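Local structure of NAD dependent epimerase/dehydratase family (uncultured archaeon MedDCM-OCT-S05-C57, 5Y1F) at residues 216-227 with 255-266. The protein binds NAD+ and probably oxidises L-threonine at its 3-position, as a monomeric member of the NAD-dependent epimerase/dehydratase family. Numbering follows the deposited sequence.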
ATOM      1  N   CYS A 216      10.348  19.516  -4.485  1.00 10.27           N
ATOM      2  CA  CYS A 216      10.290  18.339  -3.636  1.00  9.25           C
ATOM      3  C   CYS A 216       9.935  18.770  -2.224  1.00  9.81           C
ATOM      4  O   CYS A 216      10.566  19.717  -1.690  1.00 11.12           O
ATOM      5  CB  CYS A 216      11.617  17.615  -3.705  1.00  8.44           C
ATOM      6  SG  CYS A 216      11.603  16.036  -2.865  1.00 10.08           S
ATOM      7  N   PHE A 217       8.999  18.107  -1.576  1.00  9.14           N
ATOM      8  CA  PHE A 217       8.522  18.465  -0.222  1.00  9.40           C
ATOM      9  C   PHE A 217       9.277  17.769   0.910  1.00  9.07           C
ATOM     10  O   PHE A 217       8.875  17.915   2.059  1.00  8.75           O
ATOM     11  CB  PHE A 217       6.992  18.248  -0.116  1.00  9.58           C
ATOM     12  CG  PHE A 217       6.556  16.827  -0.345  1.00  8.91           C
ATOM     13  CD1 PHE A 217       6.680  15.911   0.645  1.00  9.32           C
ATOM     14  CD2 PHE A 217       5.965  16.437  -1.541  1.00 10.58           C
ATOM     15  CE1 PHE A 217       6.214  14.605   0.498  1.00  9.15           C
ATOM     16  CE2 PHE A 217       5.442  15.167  -1.667  1.00 12.55           C
ATOM     17  CZ  PHE A 217       5.613  14.228  -0.680  1.00 10.11           C
ATOM     18  N   VAL A 218      10.331  17.042   0.590  1.00  8.76           N
ATOM     19  CA  VAL A 218      11.269  16.538   1.570  1.00  8.97           C
ATOM     20  C   VAL A 218      12.659  17.027   1.152  1.00  8.79           C
ATOM     21  O   VAL A 218      12.904  17.372  -0.009  1.00  8.85           O
ATOM     22  CB  VAL A 218      11.218  15.001   1.711  1.00  9.13           C
ATOM     23  CG1 VAL A 218       9.869  14.521   2.204  1.00  9.95           C
ATOM     24  CG2 VAL A 218      11.620  14.280   0.444  1.00  8.88           C
ATOM     25  N   ASN A 219      13.607  17.014   2.103  1.00  8.67           N
ATOM     26  CA  ASN A 219      14.965  17.431   1.811  1.00  8.25           C
ATOM     27  C   ASN A 219      15.685  16.385   0.951  1.00  8.50           C
ATOM     28  O   ASN A 219      15.233  15.227   0.842  1.00  8.63           O
ATOM     29  CB  ASN A 219      15.727  17.844   3.100  1.00  8.92           C
ATOM     30  CG  ASN A 219      16.064  16.685   4.003  1.00  8.67           C
ATOM     31  OD1 ASN A 219      15.871  16.796   5.260  1.00 12.44           O
ATOM     32  ND2 ASN A 219      16.659  15.698   3.476  1.00  7.58           N
ATOM     33  N   ARG A 220      16.791  16.771   0.355  1.00  7.93           N
ATOM     34  CA  ARG A 220      17.410  15.984  -0.688  1.00  8.40           C
ATOM     35  C   ARG A 220      17.991  14.656  -0.190  1.00  8.02           C
ATOM     36  O   ARG A 220      18.258  13.764  -0.955  1.00  8.34           O
ATOM     37  CB  ARG A 220      18.496  16.761  -1.443  1.00  8.75           C
ATOM     38  CG  ARG A 220      19.698  17.179  -0.616  1.00  9.27           C
ATOM     39  CD  ARG A 220      20.826  17.748  -1.442  1.00 10.63           C
ATOM     40  NE  ARG A 220      20.426  18.886  -2.220  1.00 10.24           N
ATOM     41  CZ  ARG A 220      20.410  18.960  -3.553  1.00 10.34           C
ATOM     42  NH1 ARG A 220      20.908  17.970  -4.313  1.00 11.92           N
ATOM     43  NH2 ARG A 220      19.967  20.052  -4.102  1.00 11.99           N
ATOM     44  N   ASN A 221      18.289  14.563   1.094  0.50  9.95           N
ATOM     45  CA  ASN A 221      18.838  13.331   1.624  0.50 11.92           C
ATOM     46  C   ASN A 221      17.785  12.362   2.149  0.50  9.92           C
ATOM     47  O   ASN A 221      18.175  11.239   2.525  0.50 10.11           O
ATOM     48  CB  ASN A 221      19.854  13.623   2.718  0.50 14.66           C
ATOM     49  CG  ASN A 221      19.242  14.322   3.883  0.50 23.05           C
ATOM     50  OD1 ASN A 221      19.039  15.534   3.846  0.50 26.08           O
ATOM     51  ND2 ASN A 221      18.863  13.558   4.899  0.50 27.13           N
ATOM     52  N   THR A 222      16.498  12.732   2.105  1.00  7.61           N
ATOM     53  CA  THR A 222      15.435  11.876   2.668  1.00  8.20           C
ATOM     54  C   THR A 222      15.488  10.535   1.971  1.00  8.30           C
ATOM     55  O   THR A 222      15.526  10.473   0.743  1.00  9.02           O
ATOM     56  CB  THR A 222      14.082  12.538   2.458  1.00  8.62           C
ATOM     57  OG1 THR A 222      14.096  13.835   3.066  1.00 10.10           O
ATOM     58  CG2 THR A 222      12.966  11.691   3.070  1.00  9.09           C
ATOM     59  N   ARG A 223      15.572   9.460   2.760  1.00  8.35           N
ATOM     60  CA  ARG A 223      15.883   8.145   2.240  1.00  9.68           C
ATOM     61  C   ARG A 223      14.900   7.193   2.919  1.00  8.28           C
ATOM     62  O   ARG A 223      14.894   7.046   4.129  1.00  9.97           O
ATOM     63  CB  ARG A 223      17.310   7.820   2.645  1.00 10.48           C
ATOM     64  CG  ARG A 223      17.827   6.484   2.170  1.00 12.39           C
ATOM     65  CD  ARG A 223      19.249   6.245   2.651  1.00 13.52           C
ATOM     66  NE  ARG A 223      20.203   7.239   2.170  1.00 13.84           N
ATOM     67  CZ  ARG A 223      20.712   7.233   0.947  1.00 14.19           C
ATOM     68  NH1 ARG A 223      20.524   6.214   0.118  1.00 14.09           N
ATOM     69  NH2 ARG A 223      21.433   8.262   0.547  1.00 14.03           N
ATOM     70  N   LEU A 224      14.062   6.560   2.116  1.00  8.89           N
ATOM     71  CA  LEU A 224      13.009   5.666   2.612  1.00  8.12           C
ATOM     72  C   LEU A 224      12.993   4.391   1.781  1.00  8.31           C
ATOM     73  O   LEU A 224      13.428   4.379   0.606  1.00 10.30           O
ATOM     74  CB  LEU A 224      11.658   6.319   2.509  1.00  9.62           C
ATOM     75  CG  LEU A 224      11.409   7.499   3.409  1.00 10.13           C
ATOM     76  CD1 LEU A 224      10.095   8.176   3.149  1.00 10.80           C
ATOM     77  CD2 LEU A 224      11.500   7.079   4.880  1.00 10.93           C
ATOM     78  N   PRO A 225      12.497   3.305   2.359  1.00  7.74           N
ATOM     79  CA  PRO A 225      12.244   2.083   1.605  1.00  7.84           C
ATOM     80  C   PRO A 225      11.159   2.352   0.554  1.00  6.97           C
ATOM     81  O   PRO A 225      10.131   2.939   0.849  1.00  7.66           O
ATOM     82  CB  PRO A 225      11.739   1.115   2.673  1.00  8.87           C
ATOM     83  CG  PRO A 225      12.106   1.690   3.970  1.00  8.65           C
ATOM     84  CD  PRO A 225      12.055   3.170   3.744  1.00  7.91           C
ATOM     85  N   MET A 226      11.447   1.966  -0.691  0.50  6.92           N
ATOM     86  CA  MET A 226      10.553   2.189  -1.847  0.50  7.61           C
ATOM     87  C   MET A 226      10.448   0.898  -2.671  0.50  7.53           C
ATOM     88  O   MET A 226      11.356   0.067  -2.705  0.50  7.67           O
ATOM     89  CB  MET A 226      11.136   3.288  -2.740  0.50  7.90           C
ATOM     90  CG  MET A 226      11.148   4.688  -2.133  0.50  8.80           C
ATOM     91  SD  MET A 226       9.535   5.502  -2.192  0.50  7.66           S
ATOM     92  CE  MET A 226       9.968   7.132  -1.553  0.50  9.13           C
ATOM     93  N   MET A 227       9.379   0.826  -3.446  1.00  7.03           N
ATOM     94  CA  MET A 227       9.116  -0.318  -4.303  1.00  7.18           C
ATOM     95  C   MET A 227       8.252   0.112  -5.463  1.00  7.92           C
ATOM     96  O   MET A 227       7.300   0.872  -5.309  1.00  7.44           O
ATOM     97  CB  MET A 227       8.430  -1.406  -3.477  1.00  6.75           C
ATOM     98  CG  MET A 227       8.129  -2.698  -4.224  1.00  7.40           C
ATOM     99  SD  MET A 227       7.422  -3.998  -3.210  1.00  8.84           S
ATOM    100  CE  MET A 227       8.738  -4.317  -2.038  1.00  9.17           C
ATOM    101  N   LEU A 255       8.689  -6.148   3.909  1.00  6.70           N
ATOM    102  CA  LEU A 255       8.842  -6.324   2.464  1.00  7.36           C
ATOM    103  C   LEU A 255       9.743  -5.240   1.932  1.00  8.23           C
ATOM    104  O   LEU A 255       9.502  -4.053   2.185  1.00  9.61           O
ATOM    105  CB  LEU A 255       7.494  -6.292   1.767  1.00  7.30           C
ATOM    106  CG  LEU A 255       7.528  -6.950   0.377  1.00  8.66           C
ATOM    107  CD1 LEU A 255       7.471  -8.469   0.484  1.00 10.36           C
ATOM    108  CD2 LEU A 255       6.424  -6.413  -0.538  1.00  9.71           C
ATOM    109  N   SER A 256      10.755  -5.630   1.160  1.00  7.63           N
ATOM    110  CA  SER A 256      11.795  -4.745   0.697  1.00  7.69           C
ATOM    111  C   SER A 256      12.011  -4.802  -0.807  1.00  8.11           C
ATOM    112  O   SER A 256      11.834  -5.846  -1.458  1.00  9.00           O
ATOM    113  CB  SER A 256      13.086  -5.085   1.387  1.00  9.72           C
ATOM    114  OG  SER A 256      14.174  -4.231   1.113  1.00 13.23           O
ATOM    115  N   SER A 257      12.467  -3.678  -1.353  1.00  7.96           N
ATOM    116  CA  SER A 257      13.040  -3.649  -2.679  1.00  8.99           C
ATOM    117  C   SER A 257      14.216  -2.674  -2.701  1.00  9.70           C
ATOM    118  O   SER A 257      15.378  -3.124  -2.806  1.00 11.93           O
ATOM    119  CB  SER A 257      12.004  -3.320  -3.724  1.00  8.21           C
ATOM    120  OG  SER A 257      12.663  -3.222  -4.990  1.00  9.82           O
ATOM    121  N   MET A 258      13.948  -1.383  -2.672  1.00  8.95           N
ATOM    122  CA  MET A 258      14.965  -0.338  -2.869  1.00  9.30           C
ATOM    123  C   MET A 258      15.028   0.582  -1.670  1.00  8.33           C
ATOM    124  O   MET A 258      14.069   0.688  -0.898  1.00  9.32           O
ATOM    125  CB  MET A 258      14.607   0.534  -4.077  1.00  9.41           C
ATOM    126  CG  MET A 258      14.633  -0.186  -5.406  1.00 10.86           C
ATOM    127  SD  MET A 258      13.943   0.761  -6.766  1.00 11.40           S
ATOM    128  CE  MET A 258      12.219   0.512  -6.414  1.00  9.68           C
ATOM    129  N   SER A 259      16.132   1.294  -1.543  1.00  8.23           N
ATOM    130  CA  SER A 259      16.287   2.363  -0.578  1.00  9.39           C
ATOM    131  C   SER A 259      17.208   3.372  -1.211  1.00 10.44           C
ATOM    132  O   SER A 259      18.271   2.946  -1.710  1.00 13.65           O
ATOM    133  CB  SER A 259      16.936   1.787   0.681  1.00  9.96           C
ATOM    134  OG  SER A 259      16.014   1.047   1.444  1.00 27.90           O
ATOM    135  N   PHE A 260      16.712   4.548  -1.501  1.00  9.79           N
ATOM    136  CA  PHE A 260      17.469   5.612  -2.161  1.00  9.86           C
ATOM    137  C   PHE A 260      17.019   6.928  -1.585  1.00  8.24           C
ATOM    138  O   PHE A 260      15.931   7.019  -1.045  1.00  9.89           O
ATOM    139  CB  PHE A 260      17.304   5.605  -3.675  1.00  9.86           C
ATOM    140  CG  PHE A 260      15.883   5.579  -4.161  1.00  9.84           C
ATOM    141  CD1 PHE A 260      15.083   6.692  -4.122  1.00  9.33           C
ATOM    142  CD2 PHE A 260      15.344   4.400  -4.728  1.00 10.78           C
ATOM    143  CE1 PHE A 260      13.779   6.641  -4.561  1.00 11.43           C
ATOM    144  CE2 PHE A 260      14.037   4.368  -5.169  1.00 10.05           C
ATOM    145  CZ  PHE A 260      13.265   5.465  -5.099  1.00 11.19           C
ATOM    146  N   SER A 261      17.875   7.946  -1.696  1.00  8.21           N
ATOM    147  CA  SER A 261      17.506   9.275  -1.276  1.00  8.73           C
ATOM    148  C   SER A 261      16.837  10.047  -2.417  1.00  8.33           C
ATOM    149  O   SER A 261      16.926   9.664  -3.589  1.00  8.37           O
ATOM    150  CB  SER A 261      18.709  10.055  -0.811  1.00  9.88           C
ATOM    151  OG  SER A 261      19.565  10.259  -1.867  1.00 10.84           O
ATOM    152  N   ALA A 262      16.193  11.138  -2.063  1.00  8.61           N
ATOM    153  CA  ALA A 262      15.525  11.974  -3.055  1.00  8.45           C
ATOM    154  C   ALA A 262      16.489  12.468  -4.131  1.00  8.79           C
ATOM    155  O   ALA A 262      16.162  12.394  -5.325  1.00  8.81           O
ATOM    156  CB  ALA A 262      14.801  13.140  -2.399  1.00  8.87           C
ATOM    157  N   GLU A 263      17.666  12.934  -3.748  1.00  8.93           N
ATOM    158  CA  GLU A 263      18.618  13.386  -4.776  1.00  9.13           C
ATOM    159  C   GLU A 263      19.131  12.230  -5.605  1.00  9.12           C
ATOM    160  O   GLU A 263      19.496  12.451  -6.753  1.00  9.99           O
ATOM    161  CB  GLU A 263      19.755  14.206  -4.165  1.00 11.54           C
ATOM    162  CG  GLU A 263      20.672  13.475  -3.235  1.00 11.91           C
ATOM    163  CD  GLU A 263      21.881  14.277  -2.777  1.00 14.06           C
ATOM    164  OE1 GLU A 263      22.159  15.392  -3.321  1.00 15.41           O
ATOM    165  OE2 GLU A 263      22.646  13.705  -2.009  1.00 15.92           O
ATOM    166  N   GLU A 264      19.254  11.031  -5.043  1.00  9.06           N
ATOM    167  CA  GLU A 264      19.622   9.893  -5.871  1.00  9.42           C
ATOM    168  C   GLU A 264      18.573   9.626  -6.943  1.00  9.77           C
ATOM    169  O   GLU A 264      18.885   9.285  -8.106  1.00 10.27           O
ATOM    170  CB  GLU A 264      19.889   8.658  -5.000  1.00 10.60           C
ATOM    171  CG  GLU A 264      21.193   8.810  -4.181  1.00 12.07           C
ATOM    172  CD  GLU A 264      21.361   7.830  -3.017  1.00 15.13           C
ATOM    173  OE1 GLU A 264      20.441   7.059  -2.708  1.00 13.70           O
ATOM    174  OE2 GLU A 264      22.360   7.984  -2.248  1.00 17.28           O
ATOM    175  N   LEU A 265      17.306   9.740  -6.588  1.00  8.83           N
ATOM    176  CA  LEU A 265      16.227   9.591  -7.571  1.00  8.79           C
ATOM    177  C   LEU A 265      16.313  10.708  -8.613  1.00  9.86           C
ATOM    178  O   LEU A 265      16.160  10.454  -9.813  1.00 10.31           O
ATOM    179  CB  LEU A 265      14.872   9.568  -6.876  1.00  9.94           C
ATOM    180  CG  LEU A 265      13.712   9.413  -7.850  1.00  9.99           C
ATOM    181  CD1 LEU A 265      13.792   8.096  -8.602  1.00 10.28           C
ATOM    182  CD2 LEU A 265      12.391   9.502  -7.084  1.00  9.85           C
ATOM    183  N   GLU A 266      16.561  11.941  -8.183  1.00  9.39           N
ATOM    184  CA  GLU A 266      16.724  13.051  -9.129  1.00  9.76           C
ATOM    185  C   GLU A 266      17.820  12.720 -10.133  1.00 10.98           C
ATOM    186  O   GLU A 266      17.637  12.955 -11.358  1.00 11.48           O
ATOM    187  CB  GLU A 266      17.041  14.340  -8.394  1.00 11.52           C
ATOM    188  CG  GLU A 266      17.278  15.517  -9.335  1.00 12.23           C
ATOM    189  CD  GLU A 266      17.846  16.759  -8.668  1.00 16.07           C
ATOM    190  OE1 GLU A 266      18.126  17.720  -9.432  1.00 21.85           O
ATOM    191  OE2 GLU A 266      18.021  16.850  -7.423  1.00 16.57           O
TER
HETATM  192  O   HOH W   1      20.574  17.551  -7.107  1.00 31.65           O
HETATM  193  O   HOH W   2      13.897   9.008  -0.933  1.00 15.59           O
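Arg223 grips the carboxylate of Glu264 end-on with two nitrogens. Arg223 NH2 lies 3.0 Å from Glu264 OE2 in a nearly straight bond close to the guanidinium plane. Arg223 NH1 to Glu264 OE1, also 3.0 Å, is more bent, with OE1 29° out of that plane. The guanidinium and carboxylate planes are turned 61° apart. Ser261 CB sits over one guanidinium face. From the same carboxylate face as NH1, Ser261 N donates to Glu264 OE1 at 2.9 Å. Ser261 OG accepts from Glu264 N, completing a capping box. The salt bridge ties Arg223 to the N-terminal turn of helix 262-270.

In the second pair, Arg220 bends at chi3 (58°) and brings Arg220 NH1 to 3.0 Å from Glu263 OE1, on its anti side. A water links NH1 to Glu266 OE2, also hydrogen-bonded to Tyr279 OH. Glu263 N donates to Arg220 O, and Ala262 N to Thr222 O.

Met226, in one of two conformers, crosses Phe260 at about a right angle, Met226 CG 3.7 Å from Phe260 CZ. Met227 CE presses tightly on Leu255 CD2 (3.5 Å). The Met226 side chain is about 7 Å from the bound NAD, and that of Met227 about 4 Å from that of NAD-binding Leu186.

Weakly bonded strand 258-261 runs antiparallel to strand 223-228, joined chiefly by both Met226-Met258 backbone bonds. Gly185 of strand 178-187 makes backbone hydrogen bonds with Pro225 and Met227. Helix 199-211 packs on Met226 through Tyr200.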